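Local structure of enoyl-[acyl-carrier-protein] reductase [FMN] (Thermotoga maritima, 5GVJ) at residues Ile73-Trp78 and Phe96-Pro101; Lys114-Val119 and Ala135-Gly140; Val213-Arg218 and Gln279-Ile284; Asp219-Gly224 and Ala231-Thr236. The protein probably reduces enoyl-ACP with NADH as an FMN-dependent enoyl-[acyl-carrier-protein] reductase (FabK) in fatty acid synthesis. The protein carries 1 engineered substitution. All coordinates share one frame; numbering follows the deposited sequence.

Contact 1 (Ile73-Trp78 and Phe96-Pro101); sequences ILVSPW and FGAGNP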
loop_
_atom_site.group_PDB
_atom_site.type_symbol
_atom_site.label_atom_id
_atom_site.label_comp_id
_atom_site.label_asym_id
_atom_site.label_seq_id
_atom_site.Cartn_x
_atom_site.Cartn_y
_atom_site.Cartn_z
ATOM N N ILE A 73 -14.090 -11.068 17.392
ATOM C CA ILE A 73 -12.664 -11.228 17.672
ATOM C C ILE A 73 -12.422 -12.628 18.228
ATOM O O ILE A 73 -12.942 -12.982 19.292
ATOM C CB ILE A 73 -12.159 -10.160 18.651
ATOM C CG1 ILE A 73 -12.417 -8.762 18.094
ATOM C CG2 ILE A 73 -10.672 -10.364 18.903
ATOM C CD1 ILE A 73 -11.741 -8.517 16.772
ATOM N N LEU A 74 -11.599 -13.406 17.522
ATOM C CA LEU A 74 -11.456 -14.827 17.826
ATOM C C LEU A 74 -10.842 -15.070 19.198
ATOM O O LEU A 74 -11.126 -16.098 19.822
ATOM C CB LEU A 74 -10.615 -15.500 16.746
ATOM C CG LEU A 74 -11.304 -15.625 15.388
ATOM C CD1 LEU A 74 -10.281 -15.937 14.314
ATOM C CD2 LEU A 74 -12.401 -16.694 15.419
ATOM N N VAL A 75 -10.001 -14.148 19.683
ATOM C CA VAL A 75 -9.358 -14.313 20.986
ATOM C C VAL A 75 -10.248 -13.887 22.142
ATOM O O VAL A 75 -9.849 -14.028 23.305
ATOM C CB VAL A 75 -8.025 -13.536 21.034
ATOM C CG1 VAL A 75 -7.118 -13.977 19.899
ATOM C CG2 VAL A 75 -8.269 -12.046 20.956
ATOM N N SER A 76 -11.439 -13.374 21.867
ATOM C CA SER A 76 -12.342 -13.017 22.948
ATOM C C SER A 76 -12.747 -14.269 23.726
ATOM O O SER A 76 -12.975 -15.327 23.129
ATOM C CB SER A 76 -13.583 -12.313 22.402
ATOM O OG SER A 76 -14.648 -12.380 23.339
ATOM N N PRO A 77 -12.837 -14.185 25.054
ATOM C CA PRO A 77 -13.341 -15.334 25.827
ATOM C C PRO A 77 -14.760 -15.732 25.471
ATOM O O PRO A 77 -15.157 -16.870 25.755
ATOM C CB PRO A 77 -13.253 -14.848 27.282
ATOM C CG PRO A 77 -13.244 -13.366 27.188
ATOM C CD PRO A 77 -12.523 -13.030 25.912
ATOM N N TRP A 78 -15.544 -14.837 24.870
ATOM C CA TRP A 78 -16.934 -15.122 24.537
ATOM C C TRP A 78 -17.127 -15.468 23.063
ATOM O O TRP A 78 -18.255 -15.390 22.561
ATOM C CB TRP A 78 -17.821 -13.936 24.909
ATOM C CG TRP A 78 -17.804 -13.566 26.365
ATOM C CD1 TRP A 78 -17.038 -12.602 26.965
ATOM C CD2 TRP A 78 -18.607 -14.140 27.403
ATOM N NE1 TRP A 78 -17.312 -12.548 28.311
ATOM C CE2 TRP A 78 -18.273 -13.480 28.605
ATOM C CE3 TRP A 78 -19.575 -15.150 27.434
ATOM C CZ2 TRP A 78 -18.871 -13.801 29.823
ATOM C CZ3 TRP A 78 -20.173 -15.463 28.651
ATOM C CH2 TRP A 78 -19.815 -14.793 29.824
ATOM N N PHE A 96 -14.498 -11.914 10.871
ATOM C CA PHE A 96 -13.665 -12.388 11.963
ATOM C C PHE A 96 -12.343 -11.642 11.958
ATOM O O PHE A 96 -11.836 -11.257 10.901
ATOM C CB PHE A 96 -13.379 -13.891 11.860
ATOM C CG PHE A 96 -14.549 -14.761 12.197
ATOM C CD1 PHE A 96 -14.842 -15.068 13.515
ATOM C CD2 PHE A 96 -15.348 -15.291 11.195
ATOM C CE1 PHE A 96 -15.915 -15.886 13.832
ATOM C CE2 PHE A 96 -16.417 -16.100 11.501
ATOM C CZ PHE A 96 -16.701 -16.403 12.826
ATOM N N GLY A 97 -11.784 -11.443 13.151
ATOM C CA GLY A 97 -10.445 -10.921 13.274
ATOM C C GLY A 97 -9.628 -11.747 14.248
ATOM O O GLY A 97 -10.161 -12.491 15.076
ATOM N N ALA A 98 -8.304 -11.607 14.121
ATOM C CA ALA A 98 -7.328 -12.161 15.067
ATOM C C ALA A 98 -7.218 -13.681 14.944
ATOM O O ALA A 98 -7.357 -14.413 15.925
ATOM C CB ALA A 98 -7.639 -11.749 16.511
ATOM N N GLY A 99 -6.963 -14.155 13.726
ATOM C CA GLY A 99 -6.573 -15.537 13.581
ATOM C C GLY A 99 -7.409 -16.261 12.555
ATOM O O GLY A 99 -7.977 -15.657 11.634
ATOM N N ASN A 100 -7.478 -17.576 12.730
ATOM C CA ASN A 100 -8.095 -18.469 11.764
ATOM C C ASN A 100 -9.455 -18.893 12.290
ATOM O O ASN A 100 -9.515 -19.581 13.322
ATOM C CB ASN A 100 -7.203 -19.687 11.541
ATOM C CG ASN A 100 -7.690 -20.575 10.424
ATOM O OD1 ASN A 100 -8.866 -20.554 10.051
ATOM N ND2 ASN A 100 -6.776 -21.370 9.871
ATOM N N PRO A 101 -10.567 -18.520 11.629
ATOM C CA PRO A 101 -11.893 -18.818 12.189
ATOM C C PRO A 101 -12.505 -20.079 11.604
ATOM O O PRO A 101 -13.730 -20.237 11.602
ATOM C CB PRO A 101 -12.708 -17.583 11.797
ATOM C CG PRO A 101 -12.150 -17.241 10.427
ATOM C CD PRO A 101 -10.671 -17.674 10.428
#

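Contact 2 (Lys114-Val119 and Ala135-Gly140); sequences KVIPVV and AVIAEG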
loop_
_atom_site.group_PDB
_atom_site.type_symbol
_atom_site.label_atom_id
_atom_site.label_comp_id
_atom_site.label_asym_id
_atom_site.label_seq_id
_atom_site.Cartn_x
_atom_site.Cartn_y
_atom_site.Cartn_z
ATOM N N LYS A 114 -23.250 -15.339 5.652
ATOM C CA LYS A 114 -22.058 -15.156 4.821
ATOM C C LYS A 114 -20.868 -14.885 5.732
ATOM O O LYS A 114 -20.942 -14.022 6.614
ATOM C CB LYS A 114 -22.231 -14.014 3.821
ATOM C CG LYS A 114 -23.469 -14.131 2.928
ATOM C CD LYS A 114 -23.400 -15.379 2.059
ATOM C CE LYS A 114 -24.454 -15.335 0.958
ATOM N NZ LYS A 114 -25.803 -15.024 1.495
ATOM N N VAL A 115 -19.777 -15.621 5.523
ATOM C CA VAL A 115 -18.630 -15.596 6.425
ATOM C C VAL A 115 -17.452 -14.968 5.692
ATOM O O VAL A 115 -17.066 -15.434 4.613
ATOM C CB VAL A 115 -18.290 -17.005 6.929
ATOM C CG1 VAL A 115 -17.110 -16.957 7.873
ATOM C CG2 VAL A 115 -19.524 -17.619 7.623
ATOM N N ILE A 116 -16.889 -13.907 6.272
ATOM C CA ILE A 116 -15.812 -13.156 5.625
ATOM C C ILE A 116 -14.672 -12.946 6.616
ATOM O O ILE A 116 -14.653 -11.926 7.317
ATOM C CB ILE A 116 -16.316 -11.804 5.085
ATOM C CG1 ILE A 116 -17.530 -12.010 4.178
ATOM C CG2 ILE A 116 -15.206 -11.105 4.272
ATOM C CD1 ILE A 116 -18.116 -10.716 3.620
ATOM N N PRO A 117 -13.704 -13.865 6.700
ATOM C CA PRO A 117 -12.558 -13.661 7.594
ATOM C C PRO A 117 -11.682 -12.514 7.111
ATOM O O PRO A 117 -11.561 -12.267 5.912
ATOM C CB PRO A 117 -11.792 -14.996 7.510
ATOM C CG PRO A 117 -12.744 -15.979 6.897
ATOM C CD PRO A 117 -13.628 -15.150 5.992
ATOM N N VAL A 118 -11.067 -11.815 8.060
ATOM C CA VAL A 118 -10.035 -10.823 7.753
ATOM C C VAL A 118 -8.688 -11.533 7.786
ATOM O O VAL A 118 -8.398 -12.283 8.723
ATOM C CB VAL A 118 -10.078 -9.648 8.749
ATOM C CG1 VAL A 118 -9.031 -8.595 8.405
ATOM C CG2 VAL A 118 -11.472 -9.004 8.783
ATOM N N VAL A 119 -7.877 -11.342 6.746
ATOM C CA VAL A 119 -6.597 -12.030 6.637
ATOM C C VAL A 119 -5.507 -11.006 6.353
ATOM O O VAL A 119 -5.754 -9.955 5.757
ATOM C CB VAL A 119 -6.602 -13.122 5.544
ATOM C CG1 VAL A 119 -7.724 -14.134 5.795
ATOM C CG2 VAL A 119 -6.745 -12.501 4.167
ATOM N N ALA A 135 -16.048 -14.900 1.254
ATOM C CA ALA A 135 -15.183 -13.847 0.744
ATOM C C ALA A 135 -14.117 -13.636 1.802
ATOM O O ALA A 135 -14.193 -14.208 2.887
ATOM C CB ALA A 135 -15.963 -12.552 0.465
ATOM N N VAL A 136 -13.115 -12.819 1.485
ATOM C CA VAL A 136 -12.075 -12.506 2.458
ATOM C C VAL A 136 -11.778 -11.025 2.404
ATOM O O VAL A 136 -11.839 -10.398 1.341
ATOM C CB VAL A 136 -10.775 -13.313 2.243
ATOM C CG1 VAL A 136 -11.047 -14.786 2.392
ATOM C CG2 VAL A 136 -10.171 -12.997 0.887
ATOM N N ILE A 137 -11.480 -10.468 3.567
ATOM C CA ILE A 137 -10.987 -9.111 3.688
ATOM C C ILE A 137 -9.474 -9.212 3.779
ATOM O O ILE A 137 -8.939 -9.884 4.672
ATOM C CB ILE A 137 -11.582 -8.402 4.916
ATOM C CG1 ILE A 137 -13.102 -8.208 4.754
ATOM C CG2 ILE A 137 -10.913 -7.039 5.118
ATOM C CD1 ILE A 137 -13.860 -8.082 6.075
ATOM N N ALA A 138 -8.782 -8.595 2.828
ATOM C CA ALA A 138 -7.330 -8.552 2.835
ATOM C C ALA A 138 -6.960 -7.214 3.449
ATOM O O ALA A 138 -7.187 -6.167 2.844
ATOM C CB ALA A 138 -6.770 -8.708 1.423
ATOM N N GLU A 139 -6.438 -7.240 4.663
ATOM C CA GLU A 139 -6.233 -6.012 5.424
ATOM C C GLU A 139 -4.750 -5.673 5.470
ATOM O O GLU A 139 -3.976 -6.360 6.145
ATOM C CB GLU A 139 -6.801 -6.154 6.834
ATOM C CG GLU A 139 -6.600 -4.908 7.673
ATOM C CD GLU A 139 -7.281 -5.018 9.023
ATOM O OE1 GLU A 139 -6.664 -5.540 9.971
ATOM O OE2 GLU A 139 -8.442 -4.591 9.117
ATOM N N GLY A 140 -4.361 -4.605 4.772
ATOM C CA GLY A 140 -2.982 -4.161 4.804
ATOM C C GLY A 140 -2.618 -3.482 6.112
ATOM O O GLY A 140 -3.465 -2.950 6.843
#

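Contact 3 (Val213-Arg218 and Gln279-Ile284); sequences VKASIR and QSAGLI. With NA (sodium ion), chain C.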
loop_
_atom_site.group_PDB
_atom_site.type_symbol
_atom_site.label_atom_id
_atom_site.label_comp_id
_atom_site.label_asym_id
_atom_site.label_seq_id
_atom_site.Cartn_x
_atom_site.Cartn_y
_atom_site.Cartn_z
ATOM N N VAL A 213 -9.049 14.101 11.812
ATOM C CA VAL A 213 -9.007 15.232 10.895
ATOM C C VAL A 213 -7.620 15.862 10.888
ATOM O O VAL A 213 -7.041 16.119 9.828
ATOM C CB VAL A 213 -10.087 16.260 11.277
ATOM C CG1 VAL A 213 -9.815 17.592 10.611
ATOM C CG2 VAL A 213 -11.469 15.734 10.904
ATOM N N LYS A 214 -7.066 16.117 12.073
ATOM C CA LYS A 214 -5.799 16.839 12.136
ATOM C C LYS A 214 -4.628 15.957 11.732
ATOM O O LYS A 214 -3.612 16.467 11.253
ATOM C CB LYS A 214 -5.574 17.386 13.547
ATOM C CG LYS A 214 -6.450 18.582 13.906
ATOM C CD LYS A 214 -6.261 18.951 15.375
ATOM C CE LYS A 214 -6.882 20.309 15.700
ATOM N NZ LYS A 214 -8.343 20.208 15.945
ATOM N N ALA A 215 -4.751 14.644 11.913
ATOM C CA ALA A 215 -3.624 13.744 11.703
ATOM C C ALA A 215 -3.204 13.724 10.239
ATOM O O ALA A 215 -4.046 13.727 9.337
ATOM C CB ALA A 215 -3.986 12.328 12.148
ATOM N N SER A 216 -1.889 13.687 10.006
ATOM C CA SER A 216 -1.327 13.533 8.672
ATOM C C SER A 216 -1.058 12.057 8.373
ATOM O O SER A 216 -1.267 11.179 9.212
ATOM C CB SER A 216 -0.028 14.324 8.552
ATOM O OG SER A 216 0.979 13.650 9.280
ATOM N N ILE A 217 -0.544 11.774 7.168
ATOM C CA ILE A 217 -0.254 10.388 6.802
ATOM C C ILE A 217 0.892 9.807 7.623
ATOM O O ILE A 217 1.073 8.583 7.645
ATOM C CB ILE A 217 0.047 10.263 5.293
ATOM C CG1 ILE A 217 1.295 11.071 4.921
ATOM C CG2 ILE A 217 -1.163 10.717 4.471
ATOM C CD1 ILE A 217 1.644 11.000 3.429
ATOM N N ARG A 218 1.668 10.652 8.308
ATOM C CA ARG A 218 2.816 10.218 9.097
ATOM C C ARG A 218 2.544 10.229 10.596
ATOM O O ARG A 218 3.470 10.018 11.384
ATOM C CB ARG A 218 4.032 11.107 8.798
ATOM C CG ARG A 218 4.649 10.878 7.435
ATOM C CD ARG A 218 5.985 11.623 7.295
ATOM N NE ARG A 218 5.806 13.066 7.461
ATOM C CZ ARG A 218 6.806 13.943 7.478
ATOM N NH1 ARG A 218 8.057 13.517 7.334
ATOM N NH2 ARG A 218 6.559 15.241 7.635
ATOM N N GLN A 279 -3.304 4.899 8.509
ATOM C CA GLN A 279 -2.623 5.965 7.791
ATOM C C GLN A 279 -3.584 6.756 6.923
ATOM O O GLN A 279 -3.292 7.908 6.585
ATOM C CB GLN A 279 -1.476 5.382 6.937
ATOM C CG GLN A 279 -0.338 4.804 7.778
ATOM C CD GLN A 279 0.836 4.327 6.934
ATOM O OE1 GLN A 279 0.780 4.357 5.707
ATOM N NE2 GLN A 279 1.908 3.887 7.594
ATOM N N SER A 280 -4.741 6.181 6.580
ATOM C CA SER A 280 -5.700 6.949 5.796
ATOM C C SER A 280 -6.250 8.155 6.549
ATOM O O SER A 280 -6.941 8.970 5.933
ATOM C CB SER A 280 -6.869 6.071 5.337
ATOM O OG SER A 280 -7.692 5.735 6.428
ATOM N N ALA A 281 -5.964 8.307 7.847
ATOM C CA ALA A 281 -6.368 9.545 8.519
ATOM C C ALA A 281 -5.758 10.766 7.840
ATOM O O ALA A 281 -6.386 11.827 7.788
ATOM C CB ALA A 281 -5.988 9.509 10.003
ATOM N N GLY A 282 -4.563 10.628 7.260
ATOM C CA GLY A 282 -3.965 11.750 6.554
ATOM C C GLY A 282 -4.690 12.152 5.289
ATOM O O GLY A 282 -4.408 13.223 4.741
ATOM N N LEU A 283 -5.611 11.321 4.813
ATOM C CA LEU A 283 -6.443 11.634 3.665
ATOM C C LEU A 283 -7.782 12.231 4.073
ATOM O O LEU A 283 -8.589 12.580 3.204
ATOM C CB LEU A 283 -6.685 10.369 2.842
ATOM C CG LEU A 283 -5.445 9.650 2.336
ATOM C CD1 LEU A 283 -5.835 8.289 1.755
ATOM C CD2 LEU A 283 -4.755 10.537 1.308
ATOM N N ILE A 284 -8.044 12.331 5.369
ATOM C CA ILE A 284 -9.338 12.758 5.885
ATOM C C ILE A 284 -9.167 14.150 6.481
ATOM O O ILE A 284 -8.402 14.342 7.436
ATOM C CB ILE A 284 -9.878 11.760 6.913
ATOM C CG1 ILE A 284 -10.219 10.434 6.213
ATOM C CG2 ILE A 284 -11.099 12.329 7.641
ATOM C CD1 ILE A 284 -10.319 9.264 7.166
HETATM NA NA NA C . -6.501 13.970 8.733
HETATM O O HOH W 1 -5.404 15.336 6.953
#

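Contact 4 (Asp219-Gly224 and Ala231-Thr236); sequences DTVVTG and ARVLRT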
loop_
_atom_site.group_PDB
_atom_site.type_symbol
_atom_site.label_atom_id
_atom_site.label_comp_id
_atom_site.label_asym_id
_atom_site.label_seq_id
_atom_site.Cartn_x
_atom_site.Cartn_y
_atom_site.Cartn_z
ATOM N N ASP A 219 1.305 10.471 11.020
ATOM C CA ASP A 219 1.028 10.672 12.433
ATOM C C ASP A 219 0.573 9.406 13.145
ATOM O O ASP A 219 -0.005 9.499 14.231
ATOM C CB ASP A 219 -0.012 11.771 12.620
ATOM C CG ASP A 219 0.584 13.159 12.483
ATOM O OD1 ASP A 219 1.814 13.309 12.660
ATOM O OD2 ASP A 219 -0.182 14.094 12.197
ATOM N N THR A 220 0.802 8.230 12.569
ATOM C CA THR A 220 0.552 7.007 13.316
ATOM C C THR A 220 1.875 6.328 13.642
ATOM O O THR A 220 2.910 6.605 13.029
ATOM C CB THR A 220 -0.369 6.039 12.558
ATOM O OG1 THR A 220 0.333 5.495 11.436
ATOM C CG2 THR A 220 -1.635 6.745 12.076
ATOM N N VAL A 221 1.834 5.456 14.648
ATOM C CA VAL A 221 2.978 4.653 15.065
ATOM C C VAL A 221 2.513 3.225 15.235
ATOM O O VAL A 221 1.349 2.967 15.551
ATOM C CB VAL A 221 3.604 5.117 16.394
ATOM C CG1 VAL A 221 4.593 6.189 16.170
ATOM C CG2 VAL A 221 2.525 5.576 17.345
ATOM N N VAL A 222 3.445 2.298 15.070
ATOM C CA VAL A 222 3.205 0.891 15.352
ATOM C C VAL A 222 3.852 0.571 16.692
ATOM O O VAL A 222 5.064 0.752 16.862
ATOM C CB VAL A 222 3.758 -0.004 14.234
ATOM C CG1 VAL A 222 3.467 -1.468 14.543
ATOM C CG2 VAL A 222 3.172 0.420 12.885
ATOM N N THR A 223 3.045 0.114 17.644
ATOM C CA THR A 223 3.503 -0.225 18.984
ATOM C C THR A 223 3.139 -1.666 19.308
ATOM O O THR A 223 2.132 -2.193 18.826
ATOM C CB THR A 223 2.877 0.684 20.044
ATOM O OG1 THR A 223 1.459 0.481 20.060
ATOM C CG2 THR A 223 3.171 2.143 19.745
ATOM N N GLY A 224 3.956 -2.290 20.154
ATOM C CA GLY A 224 3.725 -3.660 20.571
ATOM C C GLY A 224 4.201 -4.677 19.556
ATOM O O GLY A 224 5.336 -4.604 19.085
ATOM N N ALA A 231 0.296 -2.983 16.708
ATOM C CA ALA A 231 -0.953 -2.261 16.524
ATOM C C ALA A 231 -0.640 -0.821 16.147
ATOM O O ALA A 231 0.267 -0.212 16.717
ATOM C CB ALA A 231 -1.821 -2.306 17.784
ATOM N N ARG A 232 -1.386 -0.283 15.186
ATOM C CA ARG A 232 -1.155 1.068 14.691
ATOM C C ARG A 232 -2.087 2.037 15.407
ATOM O O ARG A 232 -3.311 1.861 15.385
ATOM C CB ARG A 232 -1.366 1.161 13.182
ATOM C CG ARG A 232 -1.111 2.564 12.619
ATOM C CD ARG A 232 -1.219 2.579 11.106
ATOM N NE ARG A 232 -0.323 1.602 10.487
ATOM C CZ ARG A 232 0.958 1.829 10.218
ATOM N NH1 ARG A 232 1.501 3.002 10.520
ATOM N NH2 ARG A 232 1.700 0.875 9.655
ATOM N N VAL A 233 -1.503 3.061 16.030
ATOM C CA VAL A 233 -2.259 4.084 16.734
ATOM C C VAL A 233 -1.670 5.456 16.426
ATOM O O VAL A 233 -0.531 5.590 15.970
ATOM C CB VAL A 233 -2.284 3.856 18.265
ATOM C CG1 VAL A 233 -3.015 2.564 18.613
ATOM C CG2 VAL A 233 -0.871 3.858 18.832
ATOM N N LEU A 234 -2.473 6.476 16.697
ATOM C CA LEU A 234 -2.047 7.861 16.554
ATOM C C LEU A 234 -0.853 8.152 17.461
ATOM O O LEU A 234 -0.703 7.556 18.530
ATOM C CB LEU A 234 -3.224 8.783 16.890
ATOM C CG LEU A 234 -3.733 9.805 15.871
ATOM C CD1 LEU A 234 -3.393 9.401 14.456
ATOM C CD2 LEU A 234 -5.230 9.964 16.017
ATOM N N ARG A 235 0.013 9.072 17.019
ATOM C CA ARG A 235 1.199 9.451 17.787
ATOM C C ARG A 235 0.834 10.309 18.997
ATOM O O ARG A 235 1.146 11.502 19.038
ATOM C CB ARG A 235 2.205 10.195 16.899
ATOM C CG ARG A 235 2.927 9.287 15.918
ATOM C CD ARG A 235 4.071 9.994 15.182
ATOM N NE ARG A 235 4.618 9.134 14.135
ATOM C CZ ARG A 235 5.760 8.462 14.239
ATOM N NH1 ARG A 235 6.481 8.548 15.347
ATOM N NH2 ARG A 235 6.174 7.695 13.239
ATOM N N THR A 236 0.197 9.705 19.982
ATOM C CA THR A 236 -0.356 10.317 21.180
ATOM C C THR A 236 0.603 10.141 22.358
ATOM O O THR A 236 1.535 9.335 22.293
ATOM C CB THR A 236 -1.725 9.679 21.483
ATOM O OG1 THR A 236 -2.581 10.619 22.137
ATOM C CG2 THR A 236 -1.570 8.469 22.358
#

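Contact 1 (Ile73-Trp78 and Phe96-Pro101)
L74 provides the apolar centre, its two methyl branches reaching different parts of 96-101. CD2 of L74 lies 3.5 Å from CD1 of F96, in an oblique approach to the ring, and 3.7 Å from CB of P101. That proline carbon in turn sits over one face of F96, toward its rim. The other branch, L74 CD1, rests on the backbone at G99, 3.4 Å from its carbonyl carbon. A chi1 of -70° sets CG of L74 anti to the carbonyl carbon and close to G97 O and F96 CD1, and the two methyls diverge from there; Y104 of helix 102-110 also packs on the leucine. A98 CB fills the next layer, 4.1 Å from both I73 CG2 and V75 CG1. Strands 68-73 and 93-97 are neighbours in the parallel sheet of a TIM-barrel-type fold, and the I73-G97 bridge is parallel, with CA atoms 4.9 Å apart. The nearly straight hydrogen bond from L74 N to G97 O (3.0 Å) continues this pairing just past the end of strand 68-73. Farther out, 73-76 forms a type I turn. S76 OG then accepts from W78 N in an ST turn that leads into helix 79-88, and N100 OD1 is hydrogen-bonded to T102 OG1.

Contact 2 (Lys114-Val119 and Ala135-Gly140)
I137 and I116 cross at about a right angle, I116 CG2 coming 3.6 Å from I137 CG1. With CG1 of I116 beside the backbone N (chi1 -54°), CG2 falls anti to that N and also packs near I137 CD1. V118 spreads its branches between two partners: CG2 lies 3.7 Å from I137 CD1, and CG1, anti to the backbone N (chi1 -178°), lies 3.7 Å from E139 CB. The glutamate chain is extended beyond CG, and its carboxylate carbon CD remains 4.0 Å from that same V118 methyl. Three backbone bonds fix the parallel pairing: I137 N to P117 O, V119 N to I137 O (2.7 Å) and E139 N to V119 O. P117 has no N-H to offer, and its CD instead lies 3.3 Å from A135 O. Helix 122-130 connects the two strands in a beta-alpha-beta unit and packs on the V119 face through L124 and A125. An alanine at I137 would probably open a gap beside I116 CG2 and V118 CG2 where CG1 and CD1 of the isoleucine had packed. V118 CG1 and the bond from E139 N hold the base of E139, an FMN-binding residue whose position is likely to depend on them.

Contact 3 (Val213-Arg218 and Gln279-Ile284)
A215 and A281 bring their carbonyls to the same sodium ion from different backbone torsions. A215 leaves helix 206-214 with psi near 140°, whereas A281 keeps a turn-like psi of -31° within the 3-10 segment 279-283. The sodium is bound by A215 O at 2.5 Å, A281 O at 2.3 Å, V213 O at 2.5 Å and I284 O at 2.3 Å. A water and I212 O complete six oxygen ligands, all of them neutral. The metal thus ties the C-terminal end of helix 206-214 to a 3-10 turn, and it lets V213 O and I284 O approach to 3.3 Å although both are acceptors. No direct hydrogen bond joins the two segments. Away from the metal the backbones meet at G282, whose CA lies 3.4 Å from A215 O and donates a CA-H...O contact; a CB on G282 would clash with I217 N. The side chain of I217 places CG2 3.6 Å from G282 CA. S280, within the same turn, belongs to the FMN site. At the outer end S216 OG accepts from R218 N in an ST turn, and the side-chain amide of Q279 hydrogen-bonds the second subunit, NE2 to E149 O and OE1 to T151 N of that subunit.

Contact 4 (Asp219-Gly224 and Ala231-Thr236)
R232 and T220 form the tight, buried part of this beta hairpin. The arginine CG is anti to its backbone N (chi1 -179°), and chi3 (-56°) bends the chain at NE. NH1 of R232 donates to T220 OG1 at 2.9 Å, with the oxygen only 6° out of the guanidinium plane. The other branch of T220, CG2, lies 4.0 Å from L234 CD1. Over one face of the R232 guanidinium, toward its rim, sits V222 CG2, and a second bond, from R232 NH2 to M141 O, holds the group. The hydrogen-bonded pair V221-V233 is close as well, V221 N reaching V233 O at 2.7 Å. The solvent side is formed by V222, G224 and R235, all exposed. Pairing persists at T223-A231, with two backbone bonds of 2.9 Å between N and O of each residue, up to a turn that is not fully modelled. At the D219 end, by contrast, exposed R235 has V221 CG1 over the centre of its guanidinium; the spacing is very short and its exact value doubtful. Its NE is hydrogen-bonded to R218 O, and NH2 makes a salt bridge to E149 of the second subunit. An alanine in place of R232 would probably leave T220 OG1 and M141 O without this donor and V222 CG2 without the flat group beneath it. The two arginines thus divide their work: R235 carries charge to the subunit interface, while the side chain of R232 comes within about 4 Å of G144 of the FMN site, so its positive charge may bear on the electrostatics there.

Contacts 1 and 2 lie in the same parallel sheet, their centres 13 Å apart, and touch where F96 O meets V118 N; strands 93-97 and 114-119 are neighbours in the barrel. Contacts 3 and 4 form a second group, centres 12 Å apart, with contact 4 nested in the chain loop closed by contact 3 and A215 CB packing on L234 CD1. Contact 3 lies across the chain's centre from contacts 1 and 2, about 28 and 24 Å from them centre to centre. Along the chain, contact 1 comes first, then contact 2, then the nested pair. E139 in contact 2 and S280 in contact 3 both belong to the FMN site, which therefore draws on both groups.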